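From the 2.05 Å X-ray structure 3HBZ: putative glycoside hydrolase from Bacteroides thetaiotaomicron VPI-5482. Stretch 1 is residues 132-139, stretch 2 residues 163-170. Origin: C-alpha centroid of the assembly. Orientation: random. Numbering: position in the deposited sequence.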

# COMPACT_ATOMS: atom_id res chain seq x y z
N GLY A 132 -6.52 -0.71 8.90
CA GLY A 132 -7.49 -1.75 9.21
C GLY A 132 -7.27 -2.27 10.62
O GLY A 132 -8.24 -2.44 11.36
N TYR A 133 -6.02 -2.58 10.96
CA TYR A 133 -5.72 -3.07 12.31
C TYR A 133 -6.14 -2.12 13.44
O TYR A 133 -6.53 -2.55 14.54
CB TYR A 133 -4.24 -3.45 12.43
CG TYR A 133 -3.92 -4.30 13.68
CD1 TYR A 133 -4.32 -5.61 13.74
CD2 TYR A 133 -3.18 -3.80 14.73
CE1 TYR A 133 -4.05 -6.43 14.89
CE2 TYR A 133 -2.86 -4.59 15.86
CZ TYR A 133 -3.32 -5.89 15.94
OH TYR A 133 -3.04 -6.66 17.06
N ALA A 134 -6.01 -0.83 13.19
CA ALA A 134 -6.43 0.19 14.15
C ALA A 134 -7.88 0.01 14.56
O ALA A 134 -8.26 0.28 15.72
CB ALA A 134 -6.21 1.62 13.56
N MSE A 135 -8.68 -0.50 13.63
CA MSE A 135 -10.11 -0.69 13.84
C MSE A 135 -10.42 -1.85 14.78
O MSE A 135 -11.54 -1.92 15.27
CB MSE A 135 -10.87 -0.89 12.51
CG MSE A 135 -10.84 0.34 11.63
SE MSE A 135 -11.63 -0.07 9.88
CE MSE A 135 -13.41 -0.46 10.39
N THR A 136 -9.44 -2.70 15.10
CA THR A 136 -9.65 -3.83 16.05
C THR A 136 -9.61 -3.36 17.48
O THR A 136 -9.95 -4.12 18.40
CB THR A 136 -8.54 -4.89 15.92
OG1 THR A 136 -7.30 -4.31 16.34
CG2 THR A 136 -8.42 -5.41 14.44
N GLY A 137 -9.09 -2.15 17.69
CA GLY A 137 -8.91 -1.61 19.05
C GLY A 137 -7.70 -2.15 19.80
O GLY A 137 -7.50 -1.78 20.97
N VAL A 138 -6.91 -3.05 19.19
CA VAL A 138 -5.80 -3.69 19.92
C VAL A 138 -4.52 -2.82 20.10
O VAL A 138 -4.00 -2.78 21.17
CB VAL A 138 -5.39 -5.01 19.25
CG1 VAL A 138 -4.10 -5.62 19.94
CG2 VAL A 138 -6.63 -6.01 19.22
N PRO A 139 -4.00 -2.16 19.04
CA PRO A 139 -2.68 -1.53 19.17
C PRO A 139 -2.68 -0.32 20.10
O PRO A 139 -3.65 0.42 20.13
CB PRO A 139 -2.37 -1.09 17.75
CG PRO A 139 -3.75 -0.82 17.13
CD PRO A 139 -4.61 -1.91 17.72
N THR A 163 2.68 -11.12 12.29
CA THR A 163 1.28 -11.56 12.34
C THR A 163 0.77 -11.41 13.76
O THR A 163 1.36 -11.92 14.71
CB THR A 163 1.15 -13.01 11.86
OG1 THR A 163 1.61 -13.08 10.50
CG2 THR A 163 -0.33 -13.54 11.93
N ARG A 164 -0.31 -10.65 13.90
CA ARG A 164 -0.83 -10.25 15.20
C ARG A 164 -2.20 -10.85 15.44
O ARG A 164 -2.98 -11.05 14.48
CB ARG A 164 -1.03 -8.75 15.22
CG ARG A 164 0.24 -7.99 15.02
CD ARG A 164 1.25 -8.22 16.12
NE ARG A 164 2.21 -7.16 15.97
CZ ARG A 164 2.89 -6.56 16.94
NH1 ARG A 164 2.81 -6.92 18.22
NH2 ARG A 164 3.69 -5.57 16.57
N SER A 165 -2.54 -11.07 16.71
CA SER A 165 -3.94 -11.28 17.08
C SER A 165 -4.74 -9.99 16.88
O SER A 165 -4.25 -8.88 17.18
CB SER A 165 -4.05 -11.68 18.56
OG SER A 165 -5.43 -11.72 18.89
N THR A 166 -5.98 -10.13 16.41
CA THR A 166 -6.90 -8.99 16.29
C THR A 166 -7.83 -8.89 17.50
O THR A 166 -8.78 -8.08 17.50
CB THR A 166 -7.77 -9.15 15.08
OG1 THR A 166 -8.45 -10.40 15.19
CG2 THR A 166 -6.96 -9.11 13.83
N GLY A 167 -7.61 -9.75 18.51
CA GLY A 167 -8.38 -9.69 19.75
C GLY A 167 -9.85 -10.11 19.58
O GLY A 167 -10.27 -10.60 18.52
N PHE A 168 -10.64 -9.82 20.59
CA PHE A 168 -12.04 -10.25 20.59
C PHE A 168 -12.83 -9.67 19.41
O PHE A 168 -13.65 -10.37 18.77
CB PHE A 168 -12.70 -9.86 21.91
CG PHE A 168 -14.17 -10.26 22.00
CD1 PHE A 168 -14.54 -11.61 22.00
CD2 PHE A 168 -15.17 -9.30 22.04
CE1 PHE A 168 -15.87 -11.98 22.04
CE2 PHE A 168 -16.50 -9.65 22.11
CZ PHE A 168 -16.87 -11.00 22.10
N PHE A 169 -12.57 -8.40 19.08
CA PHE A 169 -13.40 -7.72 18.11
C PHE A 169 -13.08 -8.26 16.72
O PHE A 169 -13.97 -8.49 15.90
CB PHE A 169 -13.25 -6.20 18.22
CG PHE A 169 -13.75 -5.61 19.52
CD1 PHE A 169 -14.91 -6.09 20.17
CD2 PHE A 169 -13.10 -4.52 20.08
CE1 PHE A 169 -15.35 -5.52 21.35
CE2 PHE A 169 -13.54 -3.95 21.23
CZ PHE A 169 -14.66 -4.43 21.89
N GLY A 170 -11.82 -8.51 16.46
CA GLY A 170 -11.45 -9.16 15.22
C GLY A 170 -12.08 -10.55 15.10
O GLY A 170 -12.60 -10.94 14.00
O HOH W 1 -10.15 -6.76 19.50

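Stretch 1 leaves a helix through a type I turn from Ala134 to Gly137. Stretch 2 runs from a short strand, Arg164 to Ser165, into a helix. The nearest CA atoms across the contact belong to Thr136 and Gly170, 5.7 Å apart, and the stretches together bury 307 Å².

One direct hydrogen bond joins them. Tyr133 OH donates to Ser165 O at 2.5 Å, a short bond. The carbonyl lies at the edge of the ring, near its plane, where the hydroxyl can reach it.

Water 1 adds a second polar link. It donates to Thr136 O at 2.9 Å and to Thr166 O at 2.8 Å, and it accepts from Phe169 N at 3.0 Å. One water thus serves a carbonyl from each stretch and the amide of Phe169.

The remaining contacts are van der Waals. The Tyr133 ring packs on Thr166, Tyr133 CE1 to Thr166 CG2 at 4.1 Å, a carbon-to-carbon contact that accompanies its hydroxyl's bond to the neighbouring carbonyl. Thr136 CG2 lies 3.8 Å from Thr166 CB. Val138 CG2 sits 3.4 Å from Thr166 O and 3.9 Å from Gly167 N. Gly167 has positive phi, and a CB there would come tight against Val138 CG2. Phe169 meets Thr136 O with its ring edge, CD2 to O at 3.6 Å.

Gly137 N donates to Ala134 O at 3.2 Å across the turn. Thr136 OG1 donates to Tyr133 O at 2.6 Å and accepts from Val138 N at 3.1 Å, so one hydroxyl links the residues flanking it.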